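Local coordinates for putative peptidyl-arginine deiminase family protein (Campylobacter jejuni subsp. jejuni serotype O:2, PDB 6B10) that probably hydrolyses agmatine to N-carbamoylputrescine and ammonia, as an agmatine deiminase serving putrescine and polyamine biosynthesis, at residues I88-A93 and I143-S148; T83-I88 and E119-V124; E20-S25 and C323-R328; K103-T108 and E184-K189; S148-G153 and L211-D216. All blocks are in the same frame, centred on the assembly; numbering follows the deposited sequence.

How the interactions relate
Two of the five contacts meet at a potassium ion, and the others are linked to them. Interactions 1 and 4, with centres about 12 Å apart, share the ion: F91 supplies one ligand, D106 and F107 two more, and one water belongs to both. Interaction 2 continues from interaction 1 through I88, its centre about 11 Å away, and the F91 ring packs on D121 and V124. R89 of interaction 1 reaches N327 of interaction 3, with NH2 2.8 Å from OD1. Interaction 5 takes up the chain at S148 and meets interaction 4 where F151 touches F186. Interactions 2 and 5, centres about 24 Å apart, lie on opposite sides of the chain's centre.

Interaction 1 (I88-A93 and I143-S148); sequences IRDFGA and ILEGGS. With K (potassium ion), chain E.
R89 and D90 meet E145, G146 and G147 in a contact that is close along the backbone and bridged by water at both ends. The tight part is the line of main chain between R89 and G146. G146 N gives a weak hydrogen bond to R89 O at 3.0 Å, and as a glycine it puts no side chain between the two backbones. Beside it, R89 CG lies 3.5 Å from G147 N. The arginine brings CG there because it is anti to its own backbone N (chi1 -178°), while its guanidinium turns off to N327 and to the carbonyl of H322. E145 CA points its hydrogen at D90 O, 3.4 Å away.

On the looser, partly exposed side, the D90 and E145 side chains meet only where D90 OD1 approaches E145 CB. One water donates to D90 OD1 at 2.6 Å and accepts from G147 N, linking the carboxylate to the 3-10 segment; OD1 also takes a weak bond from H207. A second bridges at the ion, donating to both D90 O and L144 O (2.8 Å from the latter) and coordinating potassium. That ion is held by F91 O at 2.8 Å, with D106 and F107 completing the protein ligands. A short helical turn and a glycine-containing loop, linked directly and through water, flank a potassium site in a fold consistent with the alpha/beta propeller of guanidino-modifying enzymes.

Interaction 2 (T83-I88 and E119-V124); sequences TNDTWI and ELDNAV
T83 and L120 bring their CA atoms to 5.4 Å where an irregular loop, 83-88, crosses the first turn of the helix that begins at L120, with E119 at its N-cap position. L120 CD2 presses on the loop backbone, 3.2 Å from T83 N. One turn on, V124 CG2 comes to T83 CB at 4.2 Å. Between these leucine and valine methyl contacts stands D121. T83 OG1, anti to the backbone N (chi1 -177°), lies 3.3 Å from D121 OD1, a long and at best weak link, since the carbonyl of D85 is also within reach of its single proton. The loop is shaped by an Asx turn: D85 OD1 accepts from W87 N at 2.7 Å, met from above the carboxylate plane, in the connection that leads from strand 76-80 to helix 88-91. The other oxygen, D85 OD2, is only 3.4 Å from D121 OD2. The two side chains cross at about a right angle, and D121 OD2 also sits 3.1 Å from D85 CB. Two carboxylate oxygens this close would probably repel each other; no hydrogen bond joins them. The ring of F91, from the helix that follows the loop, packs against both aspartates and V124.

Interaction 3 (E20-S25 and C323-R328); sequences EYLMLS and CSCQNR
A classic beta bulge, with E20 and Y21 both facing R328, opens the antiparallel pairing of strand 21-25 with strand 326-328 at one edge of a four-stranded mixed sheet. The pair joins a strand near the N-terminus to one near the C-terminus, consistent with closure of a propeller-like fold. At the bulge R328 O takes two hydrogen bonds, from E20 N at 2.8 Å and from Y21 N at 3.2 Å, while R328 N returns one to Y21 O. Further along, M23 and Q326 form the second hydrogen-bonded pair, M23 N to Q326 O at 2.8 Å and Q326 N to M23 O at 2.9 Å.

Y21, M23, Q326 and R328 share one face of the sheet. The extended arginine lies alongside the tyrosine and points the same way, its CD obliquely beside Y21 CD2; its guanidinium goes on to a salt bridge with E135 and a cation-pi contact with F133. M23 bends at its last torsion (chi3 -58°), which carries CE across to Q326 CG at 3.9 Å. Q326 in turn folds its amide back, so that OE1 accepts from the next backbone nitrogen, N327 N. L22 and N327 occupy the other face, again side by side. The amide of N327 bonds to R89 through OD1 and to Q19 through ND2, and L22 CD1 rests 3.3 Å from N327 ND2 and 3.8 Å from C325 SG.

Interaction 4 (K103-T108 and E184-K189); sequences KALDFT and EIFGLK. With K (potassium ion), chain E.
F107 reaches from its strand toward F186 and I185 near the C-terminal end of helix 175-186. Its CB sets out from the backbone with L144 O 3.8 Å away, and CG is anti to the carbonyl carbon (chi1 -68°), which starts the ring toward the helix. CG and both CD atoms stay beyond touching range of the helix end. CE1 is the first ring atom along one side to arrive, 3.9 Å from F186 CZ. CZ, the tip, does most of the work: it meets F186 CZ at 3.6 Å and, near the plane of its own ring, I185 CG2 at 3.9 Å. The two phenylalanines thus reach toward each other tip to tip. Their planes are only 23° apart, but the rings are slid so far that they barely overlap, with centroids separated by 5.8 Å.

L105, two residues earlier on the same side of the strand, adds CD1, which touches I185 CG2 at 4.1 Å and lies close to F186 CE1. F186 passes the packing on to the ring of F151. The neighbouring groups on the strand have a different task: D106 OD1 and the carbonyl oxygen F107 O, the latter at 2.5 Å, bind potassium. F107 therefore combines metal coordination through its backbone carbonyl with apolar contact at its ring; without hydrogen bonds between the segments, this probably rests on apolar burial and dispersion.

Interaction 5 (S148-G153 and L211-D216); sequences SIDFNG and LARFID
D150 points its carboxylate across at R213 and F214 and uses one oxygen for each. With CG anti to the backbone N (chi1 -167°), the short side chain spans the space between two strand segments, 149-151 and 212-214, which run roughly in the same direction and whose axes approach to 6.5 Å. Against R213 it crosses at about a right angle, carboxylate and guanidinium planes 77° apart. R213 NE gives its hydrogen to D150 OD1 at 2.7 Å; OD1 lies near the guanidinium plane, whereas NE approaches from above the carboxylate plane. Bends in the arginine chain bring NE back to this spot; its NH groups serve other partners, NH2 a salt bridge with E15 and NH1 the carbonyls of A271 and F273.

Against F214 the carboxylate and ring planes are nearly parallel, 15° apart. D150 OD2 accepts from F214 N at 2.7 Å on its syn side, though tilted out of the carboxylate plane, and F214 CD2 also comes to 3.3 Å. Both acid oxygens are thus engaged in a buried setting, and a water adds to the grip, donating to D150 OD1 and to F214 O (2.7 Å). The pairing with R213 would favour the ionised acid.

N152 covers one face of the F214 ring: its CB stands 3.4 Å from the ring centroid, almost on the normal, a CH-pi contact. The amide beyond bonds to the backbone of E154, V156 and K217. Edge strands of two separate three-stranded sheets are joined here through side chains, an arrangement consistent with neighbouring blades of the alpha/beta propeller of guanidino-modifying enzymes.

Interaction 1 (I88-A93 and I143-S148)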
# COMPACT_ATOMS: atom_id res chain seq x y z
N ILE A 88 5.03 6.21 3.48
CA ILE A 88 5.51 5.18 4.41
C ILE A 88 5.41 3.76 3.84
O ILE A 88 6.20 2.89 4.21
CB ILE A 88 4.83 5.29 5.80
CG1 ILE A 88 5.50 4.35 6.81
CG2 ILE A 88 3.34 4.99 5.72
CD1 ILE A 88 5.15 4.66 8.25
N ARG A 89 4.45 3.52 2.95
CA ARG A 89 4.36 2.24 2.23
C ARG A 89 5.69 1.87 1.54
O ARG A 89 6.04 0.70 1.44
CB ARG A 89 3.21 2.29 1.20
CG ARG A 89 2.95 1.01 0.41
CD ARG A 89 2.24 -0.09 1.18
NE ARG A 89 1.03 0.39 1.87
CZ ARG A 89 0.27 -0.37 2.66
NH1 ARG A 89 0.55 -1.66 2.83
NH2 ARG A 89 -0.79 0.15 3.26
N ASP A 90 6.42 2.87 1.05
CA ASP A 90 7.73 2.63 0.42
C ASP A 90 8.74 2.03 1.39
O ASP A 90 9.43 1.06 1.05
CB ASP A 90 8.33 3.93 -0.14
CG ASP A 90 7.65 4.42 -1.41
OD1 ASP A 90 7.20 3.58 -2.22
OD2 ASP A 90 7.60 5.65 -1.60
N PHE A 91 8.84 2.61 2.58
CA PHE A 91 9.92 2.24 3.51
C PHE A 91 9.48 1.56 4.81
O PHE A 91 10.32 0.96 5.49
CB PHE A 91 10.82 3.45 3.81
CG PHE A 91 10.13 4.56 4.54
CD1 PHE A 91 9.99 4.52 5.92
CD2 PHE A 91 9.65 5.67 3.85
CE1 PHE A 91 9.36 5.55 6.59
CE2 PHE A 91 9.01 6.70 4.52
CZ PHE A 91 8.87 6.64 5.89
N GLY A 92 8.20 1.62 5.16
CA GLY A 92 7.71 1.03 6.42
C GLY A 92 8.01 -0.45 6.59
O GLY A 92 8.28 -1.17 5.62
N ALA A 93 7.95 -0.92 7.83
CA ALA A 93 8.21 -2.32 8.15
C ALA A 93 7.05 -3.21 7.68
O ALA A 93 5.89 -2.82 7.81
CB ALA A 93 8.43 -2.49 9.64
N ILE A 143 16.42 -5.13 -1.72
CA ILE A 143 15.74 -3.88 -2.11
C ILE A 143 14.27 -4.16 -2.43
O ILE A 143 13.97 -4.88 -3.39
CB ILE A 143 16.41 -3.20 -3.33
CG1 ILE A 143 17.89 -2.91 -3.05
CG2 ILE A 143 15.69 -1.92 -3.69
CD1 ILE A 143 18.14 -1.96 -1.88
N LEU A 144 13.37 -3.59 -1.65
CA LEU A 144 11.94 -3.83 -1.83
C LEU A 144 11.09 -2.75 -1.17
O LEU A 144 11.28 -2.47 0.01
CB LEU A 144 11.58 -5.20 -1.27
CG LEU A 144 10.12 -5.64 -1.40
CD1 LEU A 144 10.02 -7.11 -1.79
CD2 LEU A 144 9.34 -5.37 -0.12
N GLU A 145 10.16 -2.18 -1.93
CA GLU A 145 9.17 -1.26 -1.38
C GLU A 145 7.86 -2.01 -1.15
O GLU A 145 7.53 -2.93 -1.89
CB GLU A 145 8.91 -0.09 -2.34
CG GLU A 145 10.15 0.64 -2.84
CD GLU A 145 10.62 0.12 -4.19
OE1 GLU A 145 11.11 -1.03 -4.26
OE2 GLU A 145 10.51 0.87 -5.19
N GLY A 146 7.11 -1.60 -0.13
CA GLY A 146 5.84 -2.24 0.21
C GLY A 146 4.81 -2.18 -0.91
O GLY A 146 4.06 -3.13 -1.12
N GLY A 147 4.79 -1.07 -1.64
CA GLY A 147 3.89 -0.91 -2.78
C GLY A 147 4.21 -1.76 -4.00
O GLY A 147 3.42 -1.81 -4.93
N SER A 148 5.36 -2.44 -4.00
CA SER A 148 5.73 -3.27 -5.15
C SER A 148 5.25 -4.72 -5.06
O SER A 148 5.43 -5.48 -6.01
CB SER A 148 7.25 -3.21 -5.37
OG SER A 148 7.91 -4.03 -4.43
K K E . 12.78 -0.26 4.82
O HOH W 1 5.58 1.63 -1.86
O HOH W 2 11.66 -0.66 2.06

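Interaction 2 (T83-I88 and E119-V124)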
# COMPACT_ATOMS: atom_id res chain seq x y z
N THR A 83 11.65 13.07 9.85
CA THR A 83 11.42 12.45 8.55
C THR A 83 11.23 13.53 7.48
O THR A 83 11.25 14.72 7.79
CB THR A 83 10.16 11.54 8.57
OG1 THR A 83 10.01 10.88 7.31
CG2 THR A 83 8.90 12.34 8.91
N ASN A 84 11.07 13.10 6.24
CA ASN A 84 10.62 14.00 5.17
C ASN A 84 9.63 13.31 4.22
O ASN A 84 8.53 13.80 4.01
CB ASN A 84 11.81 14.60 4.40
CG ASN A 84 12.85 13.57 4.00
OD1 ASN A 84 12.84 12.43 4.47
ND2 ASN A 84 13.76 13.97 3.11
N ASP A 85 10.03 12.15 3.69
CA ASP A 85 9.16 11.31 2.87
C ASP A 85 7.91 10.92 3.67
O ASP A 85 8.02 10.40 4.78
CB ASP A 85 9.93 10.06 2.44
CG ASP A 85 9.16 9.19 1.46
OD1 ASP A 85 8.01 9.52 1.11
OD2 ASP A 85 9.71 8.15 1.04
N THR A 86 6.74 11.17 3.09
CA THR A 86 5.46 10.78 3.71
C THR A 86 4.96 9.42 3.22
O THR A 86 4.03 8.85 3.78
CB THR A 86 4.37 11.83 3.43
OG1 THR A 86 4.19 11.98 2.02
CG2 THR A 86 4.76 13.17 4.04
N TRP A 87 5.57 8.89 2.16
CA TRP A 87 5.11 7.66 1.55
C TRP A 87 5.65 6.47 2.34
O TRP A 87 6.60 5.82 1.92
CB TRP A 87 5.52 7.59 0.08
CG TRP A 87 5.03 8.78 -0.72
CD1 TRP A 87 5.80 9.72 -1.35
CD2 TRP A 87 3.67 9.16 -0.96
NE1 TRP A 87 5.01 10.65 -1.97
CE2 TRP A 87 3.69 10.34 -1.74
CE3 TRP A 87 2.43 8.63 -0.58
CZ2 TRP A 87 2.53 10.98 -2.16
CZ3 TRP A 87 1.27 9.28 -1.00
CH2 TRP A 87 1.33 10.44 -1.78
N ILE A 88 5.03 6.21 3.48
CA ILE A 88 5.51 5.18 4.41
C ILE A 88 5.41 3.76 3.84
O ILE A 88 6.20 2.89 4.21
CB ILE A 88 4.83 5.29 5.80
CG1 ILE A 88 5.50 4.35 6.81
CG2 ILE A 88 3.34 4.99 5.72
CD1 ILE A 88 5.15 4.66 8.25
N GLU A 119 18.44 7.66 4.31
CA GLU A 119 18.74 8.36 5.58
C GLU A 119 17.68 8.33 6.70
O GLU A 119 17.65 7.38 7.49
CB GLU A 119 19.23 9.80 5.29
CG GLU A 119 18.31 10.69 4.44
CD GLU A 119 19.03 11.42 3.33
OE1 GLU A 119 19.97 10.85 2.73
OE2 GLU A 119 18.64 12.57 3.03
N LEU A 120 16.83 9.35 6.78
CA LEU A 120 15.88 9.50 7.88
C LEU A 120 14.88 8.35 7.91
O LEU A 120 14.65 7.74 8.95
CB LEU A 120 15.12 10.83 7.79
CG LEU A 120 15.81 12.04 8.44
CD1 LEU A 120 16.76 12.74 7.48
CD2 LEU A 120 14.77 13.02 8.96
N ASP A 121 14.31 8.05 6.74
CA ASP A 121 13.34 6.97 6.58
C ASP A 121 13.89 5.64 7.07
O ASP A 121 13.20 4.90 7.77
CB ASP A 121 12.94 6.83 5.11
CG ASP A 121 12.20 8.04 4.58
OD1 ASP A 121 11.64 8.82 5.38
OD2 ASP A 121 12.19 8.20 3.34
N ASN A 122 15.12 5.33 6.67
CA ASN A 122 15.79 4.10 7.10
C ASN A 122 15.85 3.99 8.62
O ASN A 122 15.64 2.92 9.18
CB ASN A 122 17.20 4.02 6.52
CG ASN A 122 17.83 2.66 6.70
OD1 ASN A 122 18.71 2.48 7.54
ND2 ASN A 122 17.36 1.68 5.93
N ALA A 123 16.15 5.11 9.27
CA ALA A 123 16.17 5.17 10.72
C ALA A 123 14.77 5.07 11.31
O ALA A 123 14.55 4.30 12.24
CB ALA A 123 16.86 6.44 11.19
N VAL A 124 13.82 5.83 10.75
CA VAL A 124 12.44 5.91 11.26
C VAL A 124 11.93 4.58 11.84
O VAL A 124 11.36 4.55 12.94
CB VAL A 124 11.43 6.39 10.18
CG1 VAL A 124 9.98 6.17 10.62
CG2 VAL A 124 11.63 7.86 9.84

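Interaction 3 (E20-S25 and C323-R328)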
# COMPACT_ATOMS: atom_id res chain seq x y z
N GLU A 20 -3.74 -3.83 14.03
CA GLU A 20 -3.66 -3.06 15.27
C GLU A 20 -3.56 -1.57 14.95
O GLU A 20 -4.22 -0.75 15.57
CB GLU A 20 -2.46 -3.52 16.11
CG GLU A 20 -2.48 -3.06 17.56
CD GLU A 20 -3.49 -3.82 18.40
OE1 GLU A 20 -3.38 -5.06 18.49
OE2 GLU A 20 -4.38 -3.17 18.99
N TYR A 21 -2.73 -1.22 13.96
CA TYR A 21 -2.55 0.18 13.56
C TYR A 21 -2.55 0.35 12.05
O TYR A 21 -2.11 -0.54 11.31
CB TYR A 21 -1.19 0.69 14.03
CG TYR A 21 -1.05 0.94 15.52
CD1 TYR A 21 -1.47 2.14 16.09
CD2 TYR A 21 -0.45 -0.01 16.35
CE1 TYR A 21 -1.31 2.38 17.44
CE2 TYR A 21 -0.29 0.22 17.70
CZ TYR A 21 -0.72 1.42 18.24
OH TYR A 21 -0.57 1.65 19.59
N LEU A 22 -3.03 1.51 11.60
CA LEU A 22 -2.60 2.08 10.32
C LEU A 22 -1.61 3.20 10.64
O LEU A 22 -1.87 4.08 11.47
CB LEU A 22 -3.77 2.61 9.49
CG LEU A 22 -3.44 2.88 8.02
CD1 LEU A 22 -3.23 1.59 7.25
CD2 LEU A 22 -4.53 3.69 7.34
N MET A 23 -0.46 3.17 9.97
CA MET A 23 0.61 4.09 10.26
C MET A 23 0.83 5.03 9.09
O MET A 23 0.84 4.61 7.94
CB MET A 23 1.88 3.31 10.56
CG MET A 23 1.68 2.27 11.67
SD MET A 23 3.18 1.39 12.11
CE MET A 23 3.65 0.67 10.54
N LEU A 24 0.98 6.32 9.40
CA LEU A 24 1.21 7.35 8.40
C LEU A 24 2.32 8.31 8.84
O LEU A 24 2.55 8.51 10.03
CB LEU A 24 -0.07 8.15 8.14
CG LEU A 24 -1.33 7.34 7.80
CD1 LEU A 24 -2.18 7.09 9.04
CD2 LEU A 24 -2.17 8.02 6.73
N SER A 25 3.00 8.89 7.86
CA SER A 25 4.00 9.91 8.11
C SER A 25 3.47 11.26 7.62
O SER A 25 3.37 11.50 6.42
CB SER A 25 5.30 9.56 7.38
OG SER A 25 6.28 10.56 7.58
N CYS A 323 -0.23 4.30 -0.81
CA CYS A 323 1.17 4.74 -0.75
C CYS A 323 1.49 5.52 0.53
O CYS A 323 2.63 5.51 1.00
CB CYS A 323 1.52 5.63 -1.95
SG CYS A 323 1.37 4.84 -3.57
N SER A 324 0.50 6.20 1.08
CA SER A 324 0.69 7.05 2.26
C SER A 324 0.54 6.34 3.61
O SER A 324 0.56 7.00 4.64
CB SER A 324 -0.32 8.19 2.23
OG SER A 324 -1.55 7.74 2.72
N CYS A 325 0.38 5.02 3.62
CA CYS A 325 0.16 4.33 4.88
C CYS A 325 0.77 2.95 4.90
O CYS A 325 1.17 2.41 3.87
CB CYS A 325 -1.34 4.27 5.19
SG CYS A 325 -2.35 3.31 4.03
N GLN A 326 0.89 2.40 6.10
CA GLN A 326 1.37 1.04 6.28
C GLN A 326 0.54 0.36 7.36
O GLN A 326 0.12 0.98 8.33
CB GLN A 326 2.85 1.04 6.63
CG GLN A 326 3.48 -0.34 6.79
CD GLN A 326 3.36 -1.21 5.55
OE1 GLN A 326 2.28 -1.73 5.24
NE2 GLN A 326 4.46 -1.36 4.82
N ASN A 327 0.28 -0.92 7.16
CA ASN A 327 -0.53 -1.69 8.09
C ASN A 327 0.36 -2.43 9.07
O ASN A 327 1.41 -2.93 8.69
CB ASN A 327 -1.41 -2.68 7.31
CG ASN A 327 -2.11 -2.04 6.13
OD1 ASN A 327 -1.55 -1.93 5.04
ND2 ASN A 327 -3.33 -1.57 6.36
N ARG A 328 -0.06 -2.47 10.32
CA ARG A 328 0.61 -3.27 11.34
C ARG A 328 -0.45 -4.21 11.89
O ARG A 328 -1.47 -3.78 12.42
CB ARG A 328 1.19 -2.39 12.45
CG ARG A 328 1.77 -3.16 13.62
CD ARG A 328 2.59 -2.27 14.55
NE ARG A 328 2.78 -2.91 15.86
CZ ARG A 328 3.78 -3.75 16.16
NH1 ARG A 328 4.70 -4.07 15.27
NH2 ARG A 328 3.84 -4.26 17.39

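Interaction 4 (K103-T108 and E184-K189)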
# COMPACT_ATOMS: atom_id res chain seq x y z
N LYS A 103 6.16 -10.99 12.92
CA LYS A 103 7.52 -10.48 12.91
C LYS A 103 7.62 -9.47 11.79
O LYS A 103 7.22 -9.74 10.66
CB LYS A 103 8.51 -11.63 12.69
CG LYS A 103 9.97 -11.23 12.86
N ALA A 104 8.16 -8.30 12.11
CA ALA A 104 8.29 -7.22 11.15
C ALA A 104 9.63 -7.29 10.44
O ALA A 104 10.66 -7.55 11.07
CB ALA A 104 8.12 -5.87 11.83
N LEU A 105 9.61 -7.05 9.13
CA LEU A 105 10.80 -7.09 8.31
C LEU A 105 11.15 -5.68 7.86
O LEU A 105 10.26 -4.90 7.49
CB LEU A 105 10.59 -7.99 7.08
CG LEU A 105 9.99 -9.37 7.33
CD1 LEU A 105 9.87 -10.13 6.01
CD2 LEU A 105 10.81 -10.18 8.33
N ASP A 106 12.44 -5.35 7.90
CA ASP A 106 12.93 -4.05 7.45
C ASP A 106 13.84 -4.30 6.25
O ASP A 106 15.01 -4.67 6.39
CB ASP A 106 13.69 -3.34 8.59
CG ASP A 106 14.25 -1.97 8.19
OD1 ASP A 106 13.83 -1.40 7.16
OD2 ASP A 106 15.12 -1.46 8.93
N PHE A 107 13.27 -4.14 5.06
CA PHE A 107 14.03 -4.26 3.82
C PHE A 107 14.85 -2.99 3.60
O PHE A 107 14.52 -1.94 4.14
CB PHE A 107 13.08 -4.48 2.64
CG PHE A 107 12.39 -5.81 2.69
CD1 PHE A 107 11.20 -5.98 3.39
CD2 PHE A 107 12.94 -6.91 2.04
CE1 PHE A 107 10.57 -7.22 3.43
CE2 PHE A 107 12.32 -8.14 2.07
CZ PHE A 107 11.13 -8.30 2.77
N THR A 108 15.92 -3.09 2.82
CA THR A 108 16.75 -1.92 2.56
C THR A 108 16.10 -1.06 1.47
O THR A 108 15.67 -1.57 0.44
CB THR A 108 18.19 -2.31 2.19
OG1 THR A 108 18.18 -3.23 1.09
CG2 THR A 108 18.87 -2.96 3.39
N GLU A 184 11.25 -17.54 -0.62
CA GLU A 184 11.82 -17.99 0.65
C GLU A 184 11.54 -17.01 1.77
O GLU A 184 11.22 -17.42 2.89
CB GLU A 184 13.33 -18.21 0.50
CG GLU A 184 13.65 -19.42 -0.35
CD GLU A 184 15.11 -19.50 -0.75
OE1 GLU A 184 15.87 -18.55 -0.45
OE2 GLU A 184 15.48 -20.52 -1.36
N ILE A 185 11.64 -15.72 1.46
CA ILE A 185 11.38 -14.66 2.44
C ILE A 185 9.92 -14.64 2.90
O ILE A 185 9.64 -14.43 4.07
CB ILE A 185 11.73 -13.28 1.85
CG1 ILE A 185 13.24 -13.15 1.65
CG2 ILE A 185 11.24 -12.17 2.77
CD1 ILE A 185 13.65 -12.03 0.71
N PHE A 186 8.99 -14.83 1.96
CA PHE A 186 7.57 -14.71 2.28
C PHE A 186 6.83 -16.05 2.35
O PHE A 186 5.61 -16.08 2.50
CB PHE A 186 6.91 -13.77 1.26
CG PHE A 186 7.29 -12.33 1.43
CD1 PHE A 186 6.79 -11.59 2.51
CD2 PHE A 186 8.12 -11.69 0.53
CE1 PHE A 186 7.14 -10.26 2.68
CE2 PHE A 186 8.47 -10.36 0.69
CZ PHE A 186 7.98 -9.65 1.77
N GLY A 187 7.57 -17.16 2.27
CA GLY A 187 6.96 -18.49 2.32
C GLY A 187 5.96 -18.74 1.21
O GLY A 187 4.91 -19.33 1.43
N LEU A 188 6.29 -18.29 0.01
CA LEU A 188 5.33 -18.31 -1.10
C LEU A 188 5.41 -19.60 -1.90
O LEU A 188 6.47 -20.22 -1.99
CB LEU A 188 5.59 -17.12 -2.01
CG LEU A 188 5.56 -15.76 -1.33
CD1 LEU A 188 6.14 -14.69 -2.24
CD2 LEU A 188 4.14 -15.41 -0.93
N LYS A 189 4.29 -20.00 -2.49
CA LYS A 189 4.28 -21.08 -3.48
C LYS A 189 4.27 -20.53 -4.91
O LYS A 189 4.63 -21.25 -5.83
CB LYS A 189 3.12 -22.04 -3.24
CG LYS A 189 1.73 -21.50 -3.57
CD LYS A 189 0.68 -22.39 -2.93
CE LYS A 189 -0.73 -21.99 -3.33
NZ LYS A 189 -1.74 -22.57 -2.40
K K E . 12.78 -0.26 4.82
O HOH W 2 11.66 -0.66 2.06

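Interaction 5 (S148-G153 and L211-D216)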
# COMPACT_ATOMS: atom_id res chain seq x y z
N SER A 148 5.36 -2.44 -4.00
CA SER A 148 5.73 -3.27 -5.15
C SER A 148 5.25 -4.72 -5.06
O SER A 148 5.43 -5.48 -6.01
CB SER A 148 7.25 -3.21 -5.37
OG SER A 148 7.91 -4.03 -4.43
N ILE A 149 4.63 -5.10 -3.94
CA ILE A 149 4.14 -6.47 -3.73
C ILE A 149 2.72 -6.49 -3.16
O ILE A 149 2.31 -5.55 -2.48
CB ILE A 149 5.07 -7.27 -2.78
CG1 ILE A 149 5.32 -6.49 -1.48
CG2 ILE A 149 6.38 -7.59 -3.48
CD1 ILE A 149 6.09 -7.24 -0.42
N ASP A 150 1.98 -7.56 -3.45
CA ASP A 150 0.59 -7.71 -2.99
C ASP A 150 0.31 -9.21 -2.75
O ASP A 150 0.62 -10.04 -3.61
CB ASP A 150 -0.35 -7.12 -4.05
CG ASP A 150 -1.76 -6.94 -3.55
OD1 ASP A 150 -2.05 -5.91 -2.92
OD2 ASP A 150 -2.60 -7.82 -3.82
N PHE A 151 -0.28 -9.55 -1.61
CA PHE A 151 -0.46 -10.96 -1.21
C PHE A 151 -1.93 -11.36 -1.12
O PHE A 151 -2.78 -10.56 -0.72
CB PHE A 151 0.16 -11.20 0.15
CG PHE A 151 1.63 -10.93 0.20
CD1 PHE A 151 2.53 -11.85 -0.30
CD2 PHE A 151 2.11 -9.75 0.76
CE1 PHE A 151 3.89 -11.61 -0.25
CE2 PHE A 151 3.47 -9.50 0.80
CZ PHE A 151 4.36 -10.43 0.30
N ASN A 152 -2.23 -12.62 -1.45
CA ASN A 152 -3.58 -13.13 -1.30
C ASN A 152 -3.75 -13.92 -0.01
O ASN A 152 -4.86 -14.33 0.32
CB ASN A 152 -4.02 -13.95 -2.53
CG ASN A 152 -3.50 -15.38 -2.53
OD1 ASN A 152 -2.47 -15.69 -1.92
ND2 ASN A 152 -4.21 -16.25 -3.23
N GLY A 153 -2.66 -14.13 0.72
CA GLY A 153 -2.67 -14.90 1.97
C GLY A 153 -2.76 -16.41 1.82
O GLY A 153 -3.02 -17.11 2.79
N LEU A 211 -1.81 -0.80 -10.02
CA LEU A 211 -2.33 -1.57 -11.14
C LEU A 211 -3.30 -2.68 -10.76
O LEU A 211 -4.34 -2.83 -11.40
CB LEU A 211 -1.16 -2.21 -11.90
CG LEU A 211 -0.26 -1.26 -12.68
CD1 LEU A 211 0.92 -2.03 -13.24
CD2 LEU A 211 -1.04 -0.59 -13.80
N ALA A 212 -2.93 -3.48 -9.75
CA ALA A 212 -3.68 -4.70 -9.44
C ALA A 212 -3.47 -5.12 -8.00
O ALA A 212 -2.37 -5.01 -7.47
CB ALA A 212 -3.25 -5.83 -10.37
N ARG A 213 -4.54 -5.63 -7.39
CA ARG A 213 -4.58 -5.93 -5.97
C ARG A 213 -5.52 -7.11 -5.72
O ARG A 213 -6.60 -7.16 -6.29
CB ARG A 213 -5.17 -4.75 -5.17
CG ARG A 213 -4.51 -3.39 -5.34
CD ARG A 213 -3.19 -3.28 -4.59
NE ARG A 213 -3.35 -3.52 -3.16
CZ ARG A 213 -3.79 -2.63 -2.27
NH1 ARG A 213 -4.13 -1.40 -2.62
NH2 ARG A 213 -3.91 -2.99 -1.00
N PHE A 214 -5.12 -8.04 -4.85
CA PHE A 214 -6.07 -9.00 -4.32
C PHE A 214 -7.04 -8.29 -3.38
O PHE A 214 -6.63 -7.47 -2.55
CB PHE A 214 -5.38 -10.12 -3.54
CG PHE A 214 -4.61 -11.07 -4.41
CD1 PHE A 214 -5.28 -12.03 -5.15
CD2 PHE A 214 -3.23 -11.01 -4.48
CE1 PHE A 214 -4.58 -12.91 -5.96
CE2 PHE A 214 -2.52 -11.89 -5.28
CZ PHE A 214 -3.20 -12.84 -6.02
N ILE A 215 -8.32 -8.64 -3.50
CA ILE A 215 -9.34 -8.16 -2.57
C ILE A 215 -9.93 -9.29 -1.73
O ILE A 215 -10.53 -9.04 -0.68
CB ILE A 215 -10.46 -7.38 -3.29
CG1 ILE A 215 -11.20 -8.26 -4.30
CG2 ILE A 215 -9.87 -6.16 -3.97
CD1 ILE A 215 -12.36 -7.56 -4.97
N ASP A 216 -9.80 -10.53 -2.21
CA ASP A 216 -9.93 -11.71 -1.36
C ASP A 216 -9.01 -12.79 -1.93
O ASP A 216 -8.29 -12.53 -2.90
CB ASP A 216 -11.40 -12.15 -1.20
CG ASP A 216 -12.05 -12.62 -2.50
OD1 ASP A 216 -11.40 -13.24 -3.36
OD2 ASP A 216 -13.26 -12.40 -2.63
O HOH W 3 -4.43 -6.29 -1.42